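Local coordinates for NfrA2 (Bacillus megaterium, PDB 5HEI), which probably acts as an FMN-bound, NADPH-dependent flavin reductase and nitroreductase, taking part in biotransformation of the herbicide mesotrione, at residues G135-E143 and Y230-K239. Residues are numbered along the deposited sequence; the frame is centred on the assembly and turned at random.
With FMN (flavin mononucleotide), chain I.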
ATOM      1  N   GLY A 135       9.747   5.310  -5.623  1.00 54.32           N
ATOM      2  CA  GLY A 135      10.197   4.841  -4.314  1.00 53.70           C
ATOM      3  C   GLY A 135      11.546   5.422  -3.940  1.00 58.40           C
ATOM      4  O   GLY A 135      11.959   5.341  -2.775  1.00 58.12           O
ATOM      5  N   GLY A 136      12.201   6.035  -4.941  1.00 55.37           N
ATOM      6  CA  GLY A 136      13.489   6.712  -4.849  1.00 56.13           C
ATOM      7  C   GLY A 136      13.495   7.964  -3.990  1.00 60.20           C
ATOM      8  O   GLY A 136      14.562   8.519  -3.723  1.00 60.73           O
ATOM      9  N   ILE A 137      12.306   8.408  -3.528  1.00 56.26           N
ATOM     10  CA  ILE A 137      12.125   9.568  -2.643  1.00 56.19           C
ATOM     11  C   ILE A 137      12.782   9.337  -1.247  1.00 58.28           C
ATOM     12  O   ILE A 137      12.959  10.283  -0.474  1.00 58.16           O
ATOM     13  CB  ILE A 137      10.617   9.990  -2.594  1.00 58.81           C
ATOM     14  CG1 ILE A 137      10.430  11.485  -2.268  1.00 60.38           C
ATOM     15  CG2 ILE A 137       9.765   9.090  -1.692  1.00 58.16           C
ATOM     16  CD1 ILE A 137      10.722  12.454  -3.426  1.00 69.68           C
ATOM     17  N   ARG A 138      13.164   8.076  -0.965  1.00 53.26           N
ATOM     18  CA  ARG A 138      13.841   7.651   0.258  1.00 52.97           C
ATOM     19  C   ARG A 138      15.374   7.563   0.076  1.00 56.63           C
ATOM     20  O   ARG A 138      16.066   7.095   0.985  1.00 57.41           O
ATOM     21  CB  ARG A 138      13.254   6.324   0.767  1.00 53.15           C
ATOM     22  CG  ARG A 138      11.882   6.470   1.430  1.00 60.71           C
ATOM     23  CD  ARG A 138      11.197   5.130   1.581  1.00 67.21           C
ATOM     24  NE  ARG A 138      10.740   4.609   0.292  1.00 77.36           N
ATOM     25  CZ  ARG A 138      10.546   3.323   0.028  1.00 95.30           C
ATOM     26  NH1 ARG A 138      10.782   2.404   0.956  1.00 82.50           N
ATOM     27  NH2 ARG A 138      10.125   2.944  -1.170  1.00 86.87           N
ATOM     28  N   ARG A 139      15.900   8.033  -1.089  1.00 51.92           N
ATOM     29  CA  ARG A 139      17.338   8.085  -1.397  1.00 52.00           C
ATOM     30  C   ARG A 139      17.976   9.144  -0.506  1.00 55.20           C
ATOM     31  O   ARG A 139      18.903   8.838   0.242  1.00 56.21           O
ATOM     32  CB  ARG A 139      17.584   8.401  -2.888  1.00 51.70           C
ATOM     33  CG  ARG A 139      19.036   8.253  -3.325  1.00 59.03           C
ATOM     34  CD  ARG A 139      19.225   8.678  -4.762  1.00 65.71           C
ATOM     35  NE  ARG A 139      20.562   9.225  -4.990  1.00 80.96           N
ATOM     36  CZ  ARG A 139      20.873  10.510  -4.868  1.00100.99           C
ATOM     37  NH1 ARG A 139      19.947  11.396  -4.523  1.00 87.69           N
ATOM     38  NH2 ARG A 139      22.114  10.923  -5.094  1.00 92.32           N
ATOM     39  N   LYS A 140      17.473  10.382  -0.607  1.00 50.12           N
ATOM     40  CA  LYS A 140      17.876  11.532   0.187  1.00 50.37           C
ATOM     41  C   LYS A 140      16.556  12.032   0.804  1.00 53.31           C
ATOM     42  O   LYS A 140      15.937  12.954   0.269  1.00 52.56           O
ATOM     43  CB  LYS A 140      18.595  12.588  -0.686  1.00 53.80           C
ATOM     44  CG  LYS A 140      19.975  12.124  -1.174  1.00 64.59           C
ATOM     45  CD  LYS A 140      20.812  13.230  -1.815  1.00 70.95           C
ATOM     46  CE  LYS A 140      22.226  12.791  -2.116  1.00 75.29           C
ATOM     47  NZ  LYS A 140      22.980  13.822  -2.882  1.00 79.58           N
ATOM     48  N   PRO A 141      16.043  11.346   1.866  1.00 49.50           N
ATOM     49  CA  PRO A 141      14.737  11.732   2.421  1.00 48.63           C
ATOM     50  C   PRO A 141      14.742  12.939   3.347  1.00 55.07           C
ATOM     51  O   PRO A 141      13.701  13.586   3.479  1.00 54.74           O
ATOM     52  CB  PRO A 141      14.264  10.463   3.125  1.00 49.06           C
ATOM     53  CG  PRO A 141      15.504   9.755   3.516  1.00 53.90           C
ATOM     54  CD  PRO A 141      16.617  10.197   2.605  1.00 50.64           C
ATOM     55  N   LEU A 142      15.889  13.228   4.007  1.00 53.55           N
ATOM     56  CA  LEU A 142      16.022  14.382   4.901  1.00 54.93           C
ATOM     57  C   LEU A 142      15.947  15.685   4.098  1.00 59.23           C
ATOM     58  O   LEU A 142      15.399  16.673   4.591  1.00 58.86           O
ATOM     59  CB  LEU A 142      17.312  14.308   5.738  1.00 56.66           C
ATOM     60  CG  LEU A 142      17.474  13.083   6.662  1.00 61.24           C
ATOM     61  CD1 LEU A 142      18.921  12.896   7.067  1.00 63.29           C
ATOM     62  CD2 LEU A 142      16.591  13.177   7.900  1.00 62.96           C
ATOM     63  N   GLU A 143      16.448  15.660   2.841  1.00 56.38           N
ATOM     64  CA  GLU A 143      16.403  16.795   1.913  1.00 57.43           C
ATOM     65  C   GLU A 143      14.987  16.966   1.364  1.00 60.61           C
ATOM     66  O   GLU A 143      14.586  18.094   1.067  1.00 61.56           O
ATOM     67  CB  GLU A 143      17.401  16.618   0.759  1.00 59.50           C
ATOM     68  CG  GLU A 143      18.854  16.729   1.182  1.00 72.04           C
ATOM     69  CD  GLU A 143      19.534  15.414   1.507  1.00 94.02           C
ATOM     70  OE1 GLU A 143      19.087  14.712   2.443  1.00 89.03           O
ATOM     71  OE2 GLU A 143      20.552  15.110   0.846  1.00 90.79           O
ATOM     72  N   TYR A 230      19.322   2.123   0.702  1.00 74.60           N
ATOM     73  CA  TYR A 230      18.856   3.371   1.312  1.00 74.31           C
ATOM     74  C   TYR A 230      19.157   3.375   2.822  1.00 79.32           C
ATOM     75  O   TYR A 230      18.377   2.837   3.617  1.00 78.32           O
ATOM     76  CB  TYR A 230      17.377   3.667   0.987  1.00 74.05           C
ATOM     77  CG  TYR A 230      17.086   3.982  -0.470  1.00 75.62           C
ATOM     78  CD1 TYR A 230      18.085   4.459  -1.318  1.00 78.77           C
ATOM     79  CD2 TYR A 230      15.799   3.862  -0.987  1.00 75.22           C
ATOM     80  CE1 TYR A 230      17.826   4.738  -2.658  1.00 79.57           C
ATOM     81  CE2 TYR A 230      15.520   4.165  -2.320  1.00 76.13           C
ATOM     82  CZ  TYR A 230      16.538   4.609  -3.152  1.00 84.56           C
ATOM     83  OH  TYR A 230      16.277   4.908  -4.470  1.00 84.89           O
ATOM     84  N   PRO A 231      20.328   3.931   3.220  1.00 77.31           N
ATOM     85  CA  PRO A 231      20.713   3.916   4.645  1.00 77.78           C
ATOM     86  C   PRO A 231      19.998   4.929   5.541  1.00 80.88           C
ATOM     87  O   PRO A 231      19.835   4.675   6.737  1.00 80.67           O
ATOM     88  CB  PRO A 231      22.222   4.197   4.609  1.00 81.44           C
ATOM     89  CG  PRO A 231      22.613   4.223   3.144  1.00 86.09           C
ATOM     90  CD  PRO A 231      21.374   4.567   2.399  1.00 79.95           C
ATOM     91  N   GLU A 232      19.589   6.078   4.969  1.00 76.67           N
ATOM     92  CA  GLU A 232      18.928   7.178   5.683  1.00 75.99           C
ATOM     93  C   GLU A 232      17.456   6.921   6.073  1.00 76.82           C
ATOM     94  O   GLU A 232      16.782   7.864   6.487  1.00 75.91           O
ATOM     95  CB  GLU A 232      19.057   8.484   4.873  1.00 77.85           C
ATOM     96  CG  GLU A 232      20.425   9.145   4.919  1.00 91.08           C
ATOM     97  CD  GLU A 232      20.587  10.283   3.925  1.00118.15           C
ATOM     98  OE1 GLU A 232      19.961  11.350   4.123  1.00109.13           O
ATOM     99  OE2 GLU A 232      21.333  10.101   2.936  1.00118.87           O
ATOM    100  N   VAL A 233      16.965   5.663   5.960  1.00 72.01           N
ATOM    101  CA  VAL A 233      15.577   5.296   6.282  1.00 70.49           C
ATOM    102  C   VAL A 233      15.254   5.468   7.783  1.00 74.82           C
ATOM    103  O   VAL A 233      14.289   6.163   8.108  1.00 73.69           O
ATOM    104  CB  VAL A 233      15.149   3.917   5.703  1.00 73.45           C
ATOM    105  CG1 VAL A 233      13.742   3.536   6.152  1.00 72.31           C
ATOM    106  CG2 VAL A 233      15.225   3.914   4.183  1.00 72.76           C
ATOM    107  N   ARG A 234      16.065   4.863   8.684  1.00 72.25           N
ATOM    108  CA  ARG A 234      15.871   4.991  10.134  1.00 72.73           C
ATOM    109  C   ARG A 234      16.099   6.440  10.597  1.00 77.29           C
ATOM    110  O   ARG A 234      15.344   6.935  11.440  1.00 77.50           O
ATOM    111  CB  ARG A 234      16.759   4.010  10.922  1.00 73.78           C
ATOM    112  CG  ARG A 234      16.428   3.967  12.411  1.00 83.26           C
ATOM    113  CD  ARG A 234      17.031   2.795  13.142  1.00 93.69           C
ATOM    114  NE  ARG A 234      16.796   2.923  14.581  1.00103.95           N
ATOM    115  CZ  ARG A 234      16.901   1.929  15.459  1.00119.18           C
ATOM    116  NH1 ARG A 234      17.238   0.711  15.055  1.00106.86           N
ATOM    117  NH2 ARG A 234      16.665   2.146  16.745  1.00107.51           N
ATOM    118  N   ALA A 235      17.122   7.116  10.023  1.00 73.44           N
ATOM    119  CA  ALA A 235      17.467   8.513  10.310  1.00 73.68           C
ATOM    120  C   ALA A 235      16.300   9.463   9.994  1.00 75.59           C
ATOM    121  O   ALA A 235      16.098  10.437  10.721  1.00 76.33           O
ATOM    122  CB  ALA A 235      18.698   8.918   9.513  1.00 75.24           C
ATOM    123  N   MET A 236      15.537   9.160   8.915  1.00 69.29           N
ATOM    124  CA  MET A 236      14.361   9.901   8.449  1.00 67.80           C
ATOM    125  C   MET A 236      13.200   9.791   9.463  1.00 71.11           C
ATOM    126  O   MET A 236      12.628  10.822   9.825  1.00 71.37           O
ATOM    127  CB  MET A 236      13.951   9.415   7.034  1.00 68.61           C
ATOM    128  CG  MET A 236      12.526   9.768   6.613  1.00 70.93           C
ATOM    129  SD  MET A 236      11.862   8.737   5.273  1.00 73.46           S
ATOM    130  CE  MET A 236      11.747   7.154   6.081  1.00 69.74           C
ATOM    131  N   LEU A 237      12.865   8.551   9.918  1.00 66.13           N
ATOM    132  CA  LEU A 237      11.790   8.259  10.883  1.00 64.98           C
ATOM    133  C   LEU A 237      12.119   8.834  12.261  1.00 69.26           C
ATOM    134  O   LEU A 237      11.237   9.404  12.911  1.00 69.02           O
ATOM    135  CB  LEU A 237      11.525   6.741  10.994  1.00 64.28           C
ATOM    136  CG  LEU A 237      11.245   5.961   9.703  1.00 67.37           C
ATOM    137  CD1 LEU A 237      11.558   4.493   9.877  1.00 67.16           C
ATOM    138  CD2 LEU A 237       9.814   6.138   9.238  1.00 69.15           C
ATOM    139  N   GLU A 238      13.391   8.709  12.692  1.00 66.28           N
ATOM    140  CA  GLU A 238      13.854   9.227  13.981  1.00 67.71           C
ATOM    141  C   GLU A 238      13.871  10.760  14.025  1.00 70.95           C
ATOM    142  O   GLU A 238      13.658  11.332  15.097  1.00 71.89           O
ATOM    143  CB  GLU A 238      15.197   8.603  14.396  1.00 70.45           C
ATOM    144  CG  GLU A 238      15.061   7.151  14.838  1.00 82.14           C
ATOM    145  CD  GLU A 238      16.322   6.402  15.232  1.00110.29           C
ATOM    146  OE1 GLU A 238      17.385   6.634  14.611  1.00110.40           O
ATOM    147  OE2 GLU A 238      16.229   5.530  16.126  1.00107.50           O
ATOM    148  N   LYS A 239      14.068  11.422  12.857  1.00 65.39           N
ATOM    149  CA  LYS A 239      14.044  12.886  12.734  1.00 65.42           C
ATOM    150  C   LYS A 239      12.602  13.428  12.870  1.00 68.15           C
ATOM    151  O   LYS A 239      12.408  14.483  13.473  1.00 69.36           O
ATOM    152  CB  LYS A 239      14.663  13.341  11.401  1.00 66.97           C
ATOM    153  CG  LYS A 239      15.072  14.817  11.370  1.00 78.18           C
ATOM    154  CD  LYS A 239      16.587  15.007  11.277  1.00 90.84           C
ATOM    155  CE  LYS A 239      17.295  14.972  12.616  1.00104.76           C
ATOM    156  NZ  LYS A 239      18.768  15.102  12.471  1.00115.18           N
TER
HETATM  157  N1  FMN I 301      10.246   2.950 -11.237  1.00 68.41           N
HETATM  158  C2  FMN I 301      11.252   3.859 -11.463  1.00 68.14           C
HETATM  159  O2  FMN I 301      11.592   4.169 -12.606  1.00 67.97           O
HETATM  160  N3  FMN I 301      11.903   4.461 -10.387  1.00 69.02           N
HETATM  161  C4  FMN I 301      11.630   4.241  -9.045  1.00 68.35           C
HETATM  162  O4  FMN I 301      12.299   4.807  -8.176  1.00 68.94           O
HETATM  163  C4A FMN I 301      10.529   3.295  -8.808  1.00 66.84           C
HETATM  164  N5  FMN I 301      10.116   3.122  -7.578  1.00 64.73           N
HETATM  165  C5A FMN I 301       8.982   2.340  -7.374  1.00 63.07           C
HETATM  166  C6  FMN I 301       8.440   2.271  -6.085  1.00 61.19           C
HETATM  167  C7  FMN I 301       7.255   1.590  -5.830  1.00 60.28           C
HETATM  168  C7M FMN I 301       6.689   1.598  -4.430  1.00 58.60           C
HETATM  169  C8  FMN I 301       6.599   0.925  -6.891  1.00 61.04           C
HETATM  170  C8M FMN I 301       5.318   0.162  -6.674  1.00 59.60           C
HETATM  171  C9  FMN I 301       7.147   0.979  -8.168  1.00 62.76           C
HETATM  172  C9A FMN I 301       8.318   1.689  -8.433  1.00 64.09           C
HETATM  173  N10 FMN I 301       8.824   1.870  -9.750  1.00 66.43           N
HETATM  174  C10 FMN I 301       9.899   2.686  -9.980  1.00 67.51           C
HETATM  175  C1' FMN I 301       8.199   1.171 -10.890  1.00 68.28           C
HETATM  176  C2' FMN I 301       8.637  -0.284 -11.041  1.00 70.77           C
HETATM  177  O2' FMN I 301       9.937  -0.387 -11.622  1.00 72.20           O
HETATM  178  C3' FMN I 301       7.615  -1.041 -11.889  1.00 73.13           C
HETATM  179  O3' FMN I 301       6.321  -0.880 -11.314  1.00 73.36           O
HETATM  180  C4' FMN I 301       7.902  -2.532 -12.081  1.00 74.19           C
HETATM  181  O4' FMN I 301       9.051  -2.698 -12.914  1.00 75.15           O
HETATM  182  C5' FMN I 301       6.721  -3.313 -12.625  1.00 75.58           C
HETATM  183  O5' FMN I 301       6.522  -2.940 -14.006  1.00 77.80           O
HETATM  184  P   FMN I 301       5.182  -2.293 -14.627  1.00 78.43           P
HETATM  185  O1P FMN I 301       4.238  -3.355 -15.090  1.00 79.53           O
HETATM  186  O2P FMN I 301       5.658  -1.416 -15.790  1.00 80.33           O
HETATM  187  O3P FMN I 301       4.584  -1.375 -13.555  1.00 76.35           O
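Glu232 O accepts a hydrogen bond from Met236 N at 3.0 Å, the first-turn bond of helix 233-239, and Pro141 CG lies 3.7 Å from that same oxygen. The proline ring is thus set against the helix start: its CD meets Glu232 CB, while its CB touches Met236 SD at 3.7 Å, the two side chains crossing at about a right angle. Leu142 extends the packing past the proline, its CD1 beside the carboxylate oxygen OE1 of Glu232 and its CD2 against the aliphatic chain of Lys239 at CD. No hydrogen bond joins the two segments, and the carboxylates of Glu143 and Glu232, nearly coplanar with OE1 to OE1 at 3.9 Å, would if anything repel.

At the other end Tyr230 carries the contact. With CG opposite the carbonyl carbon (chi1 -67°), its ring lies along the 135-139 turn. Arg139 CA sits over one face, 3.8 Å from the ring centroid and 22° off the normal, a CH-pi contact; Arg138 O approaches Tyr230 CG on this face at 3.6 Å. The OH reaches Gly136 CA, and Gly136 N in turn gives FMN O4 a weak hydrogen bond (3.5 Å). With an alanine in place of Tyr230, the Arg138-Arg139 backbone would probably lose this aromatic cover and a gap would open beside the flavin-binding glycines.

The contact therefore joins the FMN-side turn after strand 130-134, and the start of helix 141-148, to the C-terminal helix. Met236 also packs on Ile145 and on Phe155 of strand 154-163, while Arg138 forms a salt bridge with Glu104 of the second subunit, placing this junction at the dimer interface.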